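Local coordinates for protein glycerol dehydratase (Clostridium butyricum, PDB 1R9D) that probably dehydrates glycerol to 3-hydroxypropionaldehyde without vitamin B12, as a glycyl radical enzyme of the pyruvate formate lyase-like family, at residues A135-M139 against C508-A512; E142-V147 against H501-A505; P680-C684 against F701-F705. Numbering follows the deposited sequence.

Interaction 1 of 3, residues A135-M139 against C508-A512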
loop_
_atom_site.group_PDB
_atom_site.type_symbol
_atom_site.label_atom_id
_atom_site.label_comp_id
_atom_site.label_asym_id
_atom_site.label_seq_id
_atom_site.Cartn_x
_atom_site.Cartn_y
_atom_site.Cartn_z
ATOM N N ALA A 135 -2.622 -12.642 -0.407
ATOM C CA ALA A 135 -3.828 -12.890 -1.200
ATOM C C ALA A 135 -4.869 -13.624 -0.366
ATOM O O ALA A 135 -6.050 -13.269 -0.376
ATOM C CB ALA A 135 -3.486 -13.708 -2.443
ATOM N N THR A 136 -4.434 -14.654 0.356
ATOM C CA THR A 136 -5.348 -15.414 1.204
ATOM C C THR A 136 -5.933 -14.538 2.312
ATOM O O THR A 136 -7.117 -14.647 2.647
ATOM C CB THR A 136 -4.630 -16.634 1.831
ATOM O OG1 THR A 136 -4.347 -17.591 0.804
ATOM C CG2 THR A 136 -5.499 -17.286 2.896
ATOM N N SER A 137 -5.112 -13.660 2.878
ATOM C CA SER A 137 -5.584 -12.776 3.937
ATOM C C SER A 137 -6.679 -11.830 3.447
ATOM O O SER A 137 -7.553 -11.439 4.220
ATOM C CB SER A 137 -4.421 -11.960 4.508
ATOM O OG SER A 137 -3.461 -12.806 5.119
ATOM N N TYR A 138 -6.631 -11.457 2.170
ATOM C CA TYR A 138 -7.640 -10.556 1.610
ATOM C C TYR A 138 -8.961 -11.264 1.296
ATOM O O TYR A 138 -10.010 -10.624 1.223
ATOM C CB TYR A 138 -7.112 -9.875 0.342
ATOM C CG TYR A 138 -6.383 -8.573 0.597
ATOM C CD1 TYR A 138 -5.057 -8.401 0.196
ATOM C CD2 TYR A 138 -7.018 -7.511 1.241
ATOM C CE1 TYR A 138 -4.383 -7.201 0.435
ATOM C CE2 TYR A 138 -6.353 -6.311 1.482
ATOM C CZ TYR A 138 -5.038 -6.165 1.079
ATOM O OH TYR A 138 -4.373 -4.986 1.335
ATOM N N MET A 139 -8.910 -12.582 1.126
ATOM C CA MET A 139 -10.108 -13.362 0.820
ATOM C C MET A 139 -10.990 -13.558 2.045
ATOM O O MET A 139 -10.490 -13.724 3.156
ATOM C CB MET A 139 -9.728 -14.741 0.272
ATOM C CG MET A 139 -9.041 -14.729 -1.068
ATOM S SD MET A 139 -8.637 -16.405 -1.611
ATOM C CE MET A 139 -7.245 -16.083 -2.678
ATOM N N CYS A 508 -8.400 -10.609 -5.237
ATOM C CA CYS A 508 -7.584 -10.553 -4.027
ATOM C C CYS A 508 -6.119 -10.829 -4.368
ATOM O O CYS A 508 -5.213 -10.225 -3.790
ATOM C CB CYS A 508 -8.084 -11.567 -2.991
ATOM S SG CYS A 508 -9.687 -11.145 -2.250
ATOM N N ILE A 509 -5.897 -11.738 -5.312
ATOM C CA ILE A 509 -4.554 -12.085 -5.759
ATOM C C ILE A 509 -3.982 -10.902 -6.541
ATOM O O ILE A 509 -2.782 -10.621 -6.480
ATOM C CB ILE A 509 -4.593 -13.342 -6.655
ATOM C CG1 ILE A 509 -5.059 -14.538 -5.823
ATOM C CG2 ILE A 509 -3.217 -13.624 -7.262
ATOM C CD1 ILE A 509 -5.391 -15.760 -6.669
ATOM N N ASP A 510 -4.860 -10.208 -7.265
ATOM C CA ASP A 510 -4.501 -9.037 -8.070
ATOM C C ASP A 510 -3.971 -7.951 -7.121
ATOM O O ASP A 510 -2.900 -7.371 -7.342
ATOM C CB ASP A 510 -5.758 -8.537 -8.805
ATOM C CG ASP A 510 -5.453 -7.821 -10.117
ATOM O OD1 ASP A 510 -4.475 -7.046 -10.182
ATOM O OD2 ASP A 510 -6.221 -8.022 -11.091
ATOM N N ILE A 511 -4.723 -7.691 -6.057
ATOM C CA ILE A 511 -4.334 -6.694 -5.066
ATOM C C ILE A 511 -3.007 -7.073 -4.409
ATOM O O ILE A 511 -2.161 -6.213 -4.173
ATOM C CB ILE A 511 -5.425 -6.540 -3.976
ATOM C CG1 ILE A 511 -6.663 -5.869 -4.578
ATOM C CG2 ILE A 511 -4.900 -5.701 -2.810
ATOM C CD1 ILE A 511 -7.878 -5.866 -3.656
ATOM N N ALA A 512 -2.817 -8.363 -4.134
ATOM C CA ALA A 512 -1.587 -8.830 -3.492
ATOM C C ALA A 512 -0.340 -8.590 -4.339
ATOM O O ALA A 512 0.694 -8.169 -3.814
ATOM C CB ALA A 512 -1.704 -10.315 -3.136
#
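Cys508 faces the last turn of helix 131-138. Its CB lies 3.7 Å from Ala135 O, 3.9 Å from Tyr138 CB and 3.8 Å from Met139 CG. Its SG stands 3.5 Å from Tyr138 O and 3.8 Å from Met139 N, so the sulfur sits where the helix gives way to loop; Met139 is the first residue to leave helical angles. Ile509 comes next and makes the closest CA pair: its CA is 4.7 Å from the CA of Ala135. The small alanine side chain leaves room for this. Ala135 CB rests 3.8 Å from Ile509 CG1, and Met139 CE reaches the same CG1 at 4.1 Å. This is buried helix-to-helix packing. It sets the C-terminal end of a short helix of the pyruvate formate lyase-like region against the long helix 484-516. The second subunit borders it: Pro46 of that subunit packs on Tyr138, and its Ile199 packs on Cys508. Ile511 turns toward the Tyr138 ring. Its CG2 makes an off-centre CH-pi contact, 4.1 Å from the ring centroid and 3.6 Å from Tyr138 CE1. The phenol OH of Tyr138 is hydrogen-bonded further along the long helix, to Glu515. One turn on from Cys508, Ala512 meets Ala135 again: the two CB atoms are 3.9 Å apart, and Ala512 CB is 3.7 Å from Ala135 N.

Interaction 2 of 3, residues E142-V147 against H501-A505; sequences ETREAV and HMCCA
This is a helix-helix crossing with a polar centre, where the short helix 141-147 lies across the long helix 484-516 in the pyruvate formate lyase-like region. Both segments are helical. Their axes approach to 9.3 Å, with 111° between the N-to-C directions and a signed crossing angle of -111°. The nearest CA pair is Thr143 and His501, 5.4 Å apart; the CA atoms of Val147 and Met502 are 7.0 Å apart. His501 and Thr143 lie at the centre of the contact; Glu142, Ala146 and Val147 border it on the short helix, Ala505 on the long one.

His501 points its CA-to-CB bond at the short helix, with chi1 m and chi2 near -68°. This brings ND1 to 3.0 Å from Thr143 OG1, a hydrogen bond at the ring edge. Thr143 is also in the m rotamer, and its OG1 is hydrogen-bonded to Thr140 as well. The Glu142 carbonyl O lies over one face of the imidazole, and Glu142 CG is 3.5 Å from His501 CE1. Glu142 OE2 is hydrogen-bonded to Tyr497 OH, and the Tyr497 ring also meets His501 edge-to-face. Ala146 CB sits 3.6 Å from His501 CB. Ala505 CB lies 3.9 Å from Thr143 CG2 and 3.9 Å from Val147 CG2, with Val147 in t.

The crossing thus combines two kinds of contact: a hydrogen bond that, with the packing of Glu142 and Tyr497, is consistent with a defined ring orientation, and contacts of the alkyl groups of Ala146, Val147 and Ala505 beside it.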
loop_
_atom_site.group_PDB
_atom_site.type_symbol
_atom_site.label_atom_id
_atom_site.label_comp_id
_atom_site.label_asym_id
_atom_site.label_seq_id
_atom_site.Cartn_x
_atom_site.Cartn_y
_atom_site.Cartn_z
ATOM N N GLU A 142 -15.801 -17.221 3.313
ATOM C CA GLU A 142 -16.685 -17.877 2.358
ATOM C C GLU A 142 -15.987 -18.092 1.017
ATOM O O GLU A 142 -16.209 -19.108 0.357
ATOM C CB GLU A 142 -17.964 -17.061 2.163
ATOM C CG GLU A 142 -18.867 -17.595 1.067
ATOM C CD GLU A 142 -20.244 -16.962 1.082
ATOM O OE1 GLU A 142 -20.342 -15.750 1.372
ATOM O OE2 GLU A 142 -21.229 -17.674 0.791
ATOM N N THR A 143 -15.140 -17.148 0.610
ATOM C CA THR A 143 -14.423 -17.298 -0.653
ATOM C C THR A 143 -13.383 -18.411 -0.537
ATOM O O THR A 143 -13.201 -19.201 -1.462
ATOM C CB THR A 143 -13.719 -15.990 -1.074
ATOM O OG1 THR A 143 -14.701 -15.011 -1.434
ATOM C CG2 THR A 143 -12.809 -16.237 -2.269
ATOM N N ARG A 144 -12.704 -18.471 0.604
ATOM C CA ARG A 144 -11.698 -19.502 0.830
ATOM C C ARG A 144 -12.326 -20.886 0.703
ATOM O O ARG A 144 -11.737 -21.797 0.119
ATOM C CB ARG A 144 -11.076 -19.342 2.220
ATOM C CG ARG A 144 -10.235 -18.087 2.377
ATOM C CD ARG A 144 -9.916 -17.814 3.840
ATOM N NE ARG A 144 -9.158 -16.576 3.999
ATOM C CZ ARG A 144 -9.246 -15.773 5.055
ATOM N NH1 ARG A 144 -10.065 -16.070 6.057
ATOM N NH2 ARG A 144 -8.515 -14.668 5.109
ATOM N N GLU A 145 -13.526 -21.044 1.251
ATOM C CA GLU A 145 -14.209 -22.330 1.177
ATOM C C GLU A 145 -14.558 -22.663 -0.270
ATOM O O GLU A 145 -14.326 -23.781 -0.730
ATOM C CB GLU A 145 -15.476 -22.308 2.029
ATOM C CG GLU A 145 -15.215 -21.969 3.484
ATOM C CD GLU A 145 -16.425 -22.200 4.359
ATOM O OE1 GLU A 145 -17.520 -21.715 4.003
ATOM O OE2 GLU A 145 -16.280 -22.865 5.409
ATOM N N ALA A 146 -15.106 -21.686 -0.985
ATOM C CA ALA A 146 -15.478 -21.882 -2.384
ATOM C C ALA A 146 -14.266 -22.267 -3.236
ATOM O O ALA A 146 -14.378 -23.061 -4.171
ATOM C CB ALA A 146 -16.125 -20.610 -2.936
ATOM N N VAL A 147 -13.110 -21.704 -2.910
ATOM C CA VAL A 147 -11.890 -21.995 -3.652
ATOM C C VAL A 147 -11.439 -23.442 -3.438
ATOM O O VAL A 147 -10.772 -24.027 -4.293
ATOM C CB VAL A 147 -10.743 -21.036 -3.229
ATOM C CG1 VAL A 147 -9.433 -21.461 -3.875
ATOM C CG2 VAL A 147 -11.082 -19.605 -3.636
ATOM N N HIS A 501 -17.297 -16.153 -6.596
ATOM C CA HIS A 501 -16.148 -16.355 -5.719
ATOM C C HIS A 501 -14.821 -16.539 -6.441
ATOM O O HIS A 501 -13.770 -16.186 -5.906
ATOM C CB HIS A 501 -16.436 -17.505 -4.752
ATOM C CG HIS A 501 -17.440 -17.141 -3.702
ATOM N ND1 HIS A 501 -17.171 -16.219 -2.712
ATOM C CD2 HIS A 501 -18.737 -17.496 -3.543
ATOM C CE1 HIS A 501 -18.261 -16.019 -1.991
ATOM N NE2 HIS A 501 -19.226 -16.782 -2.475
ATOM N N MET A 502 -14.861 -17.068 -7.660
ATOM C CA MET A 502 -13.643 -17.240 -8.440
ATOM C C MET A 502 -13.113 -15.854 -8.808
ATOM O O MET A 502 -11.917 -15.575 -8.696
ATOM C CB MET A 502 -13.928 -18.035 -9.720
ATOM C CG MET A 502 -12.793 -17.998 -10.742
ATOM S SD MET A 502 -13.137 -18.934 -12.245
ATOM C CE MET A 502 -14.388 -17.892 -13.016
ATOM N N CYS A 503 -14.009 -14.974 -9.242
ATOM C CA CYS A 503 -13.593 -13.633 -9.625
ATOM C C CYS A 503 -13.137 -12.809 -8.425
ATOM O O CYS A 503 -12.185 -12.025 -8.523
ATOM C CB CYS A 503 -14.722 -12.939 -10.392
ATOM S SG CYS A 503 -14.983 -13.708 -12.013
ATOM N N CYS A 504 -13.792 -12.996 -7.284
ATOM C CA CYS A 504 -13.397 -12.279 -6.075
ATOM C C CYS A 504 -12.012 -12.758 -5.637
ATOM O O CYS A 504 -11.168 -11.950 -5.250
ATOM C CB CYS A 504 -14.413 -12.507 -4.951
ATOM S SG CYS A 504 -16.025 -11.739 -5.269
ATOM N N ALA A 505 -11.781 -14.070 -5.709
ATOM C CA ALA A 505 -10.484 -14.640 -5.334
ATOM C C ALA A 505 -9.391 -14.064 -6.238
ATOM O O ALA A 505 -8.311 -13.690 -5.766
ATOM C CB ALA A 505 -10.520 -16.167 -5.457
#

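Interaction 3 of 3, residues P680-C684 against F701-F705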
loop_
_atom_site.group_PDB
_atom_site.type_symbol
_atom_site.label_atom_id
_atom_site.label_comp_id
_atom_site.label_asym_id
_atom_site.label_seq_id
_atom_site.Cartn_x
_atom_site.Cartn_y
_atom_site.Cartn_z
ATOM N N PRO A 680 -14.701 -34.565 -39.932
ATOM C CA PRO A 680 -14.174 -33.305 -39.392
ATOM C C PRO A 680 -14.938 -32.039 -39.782
ATOM O O PRO A 680 -14.973 -31.078 -39.018
ATOM C CB PRO A 680 -12.731 -33.297 -39.891
ATOM C CG PRO A 680 -12.827 -34.029 -41.198
ATOM C CD PRO A 680 -13.732 -35.188 -40.852
ATOM N N THR A 681 -15.543 -32.027 -40.965
ATOM C CA THR A 681 -16.296 -30.851 -41.389
ATOM C C THR A 681 -17.516 -30.683 -40.490
ATOM O O THR A 681 -17.805 -29.582 -40.024
ATOM C CB THR A 681 -16.769 -30.965 -42.853
ATOM O OG1 THR A 681 -15.630 -31.010 -43.722
ATOM C CG2 THR A 681 -17.627 -29.764 -43.231
ATOM N N ALA A 682 -18.226 -31.780 -40.247
ATOM C CA ALA A 682 -19.406 -31.737 -39.390
ATOM C C ALA A 682 -18.996 -31.271 -37.998
ATOM O O ALA A 682 -19.706 -30.499 -37.360
ATOM C CB ALA A 682 -20.058 -33.112 -39.317
ATOM N N ALA A 683 -17.845 -31.745 -37.527
ATOM C CA ALA A 683 -17.349 -31.346 -36.215
ATOM C C ALA A 683 -17.105 -29.836 -36.205
ATOM O O ALA A 683 -17.511 -29.142 -35.272
ATOM C CB ALA A 683 -16.057 -32.093 -35.890
ATOM N N CYS A 684 -16.449 -29.330 -37.248
ATOM C CA CYS A 684 -16.172 -27.900 -37.349
ATOM C C CYS A 684 -17.476 -27.111 -37.342
ATOM O O CYS A 684 -17.584 -26.080 -36.679
ATOM C CB CYS A 684 -15.403 -27.579 -38.635
ATOM S SG CYS A 684 -13.631 -27.995 -38.610
ATOM N N PHE A 701 -9.750 -25.259 -30.103
ATOM C CA PHE A 701 -10.317 -26.388 -30.831
ATOM C C PHE A 701 -9.224 -27.331 -31.350
ATOM O O PHE A 701 -8.398 -26.940 -32.170
ATOM C CB PHE A 701 -11.178 -25.839 -31.980
ATOM C CG PHE A 701 -11.854 -26.894 -32.818
ATOM C CD1 PHE A 701 -12.168 -28.143 -32.289
ATOM C CD2 PHE A 701 -12.214 -26.614 -34.134
ATOM C CE1 PHE A 701 -12.835 -29.103 -33.063
ATOM C CE2 PHE A 701 -12.885 -27.568 -34.916
ATOM C CZ PHE A 701 -13.193 -28.809 -34.377
ATOM N N ASN A 702 -9.223 -28.567 -30.848
ATOM C CA ASN A 702 -8.247 -29.588 -31.245
ATOM C C ASN A 702 -8.850 -30.601 -32.208
ATOM O O ASN A 702 -9.976 -31.057 -32.007
ATOM C CB ASN A 702 -7.774 -30.411 -30.040
ATOM C CG ASN A 702 -6.528 -29.863 -29.376
ATOM O OD1 ASN A 702 -5.585 -29.429 -30.040
ATOM N ND2 ASN A 702 -6.505 -29.918 -28.048
ATOM N N GLN A 703 -8.091 -30.955 -33.238
ATOM C CA GLN A 703 -8.497 -31.993 -34.173
ATOM C C GLN A 703 -7.257 -32.841 -34.445
ATOM O O GLN A 703 -6.135 -32.327 -34.467
ATOM C CB GLN A 703 -9.087 -31.412 -35.464
ATOM C CG GLN A 703 -10.597 -31.165 -35.338
ATOM C CD GLN A 703 -11.315 -31.083 -36.677
ATOM O OE1 GLN A 703 -12.514 -31.357 -36.770
ATOM N NE2 GLN A 703 -10.592 -30.700 -37.711
ATOM N N LYS A 704 -7.459 -34.147 -34.595
ATOM C CA LYS A 704 -6.361 -35.075 -34.834
ATOM C C LYS A 704 -6.610 -35.858 -36.112
ATOM O O LYS A 704 -7.676 -36.447 -36.287
ATOM C CB LYS A 704 -6.220 -36.040 -33.651
ATOM C CG LYS A 704 -5.061 -37.022 -33.791
ATOM C CD LYS A 704 -4.835 -37.821 -32.514
ATOM C CE LYS A 704 -5.992 -38.755 -32.218
ATOM N NZ LYS A 704 -5.732 -39.604 -31.020
ATOM N N PHE A 705 -5.622 -35.865 -36.999
ATOM C CA PHE A 705 -5.750 -36.573 -38.266
ATOM C C PHE A 705 -4.794 -37.735 -38.452
ATOM O O PHE A 705 -3.656 -37.713 -37.973
ATOM C CB PHE A 705 -5.539 -35.617 -39.443
ATOM C CG PHE A 705 -6.738 -34.785 -39.771
ATOM C CD1 PHE A 705 -6.876 -33.503 -39.255
ATOM C CD2 PHE A 705 -7.750 -35.301 -40.574
ATOM C CE1 PHE A 705 -8.012 -32.738 -39.537
ATOM C CE2 PHE A 705 -8.885 -34.551 -40.859
ATOM C CZ PHE A 705 -9.017 -33.265 -40.340
#
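A helix packed on a sheet in the glycine radical region forms this buried contact. Segment 680-684 of helix 680-687 runs antiparallel to strand 702-705; their axes make 179° and approach to 10.7 Å. Phe701, just before the strand, and Gln703 and Phe705 are every second residue, and their side chains all reach the helix. Pro680 CB lies 3.7 Å from Phe705 CZ. At the other end, Cys684 SG is 3.8 Å from Phe701 CE2 and 5.1 Å from the Phe701 ring centroid, 83° off the ring normal. This is a sulfur-aromatic contact at the ring edge. The strand is an outermost one, within this chain, of a mixed five-stranded sheet, and it pairs with the parallel strand 733-738. In sequence the helix comes first, with 14 residues between them. The Gln703 side chain lies between the two aromatic residues and touches Pro680, Ala683 and Cys684. Helix 712-728 flanks the same packing, with Leu722 against Gln703 and Phe705, and Tyr726 against Phe701 and Cys684.

Interactions 1 and 2 are neighbours, with centres 11 Å apart. Each sets one of two successive short helices, 131-138 and 141-147, against the same long helix 484-516. They also touch: Arg144 NH2 is 2.8 Å from Thr136 O, a probable hydrogen bond, and Met139 CE packs 4.0 Å from Ala505 O. Interaction 3 is remote. Its centre is about 40 Å from that of interaction 1 and 36 Å from that of interaction 2, with nearest atoms about 26 Å and 19 Å away. It lies in the glycine radical region, which includes Gly763, predicted to carry the radical but not modified here. Bound glycerol lies about 13 Å from the Ile509 side chain of interaction 1.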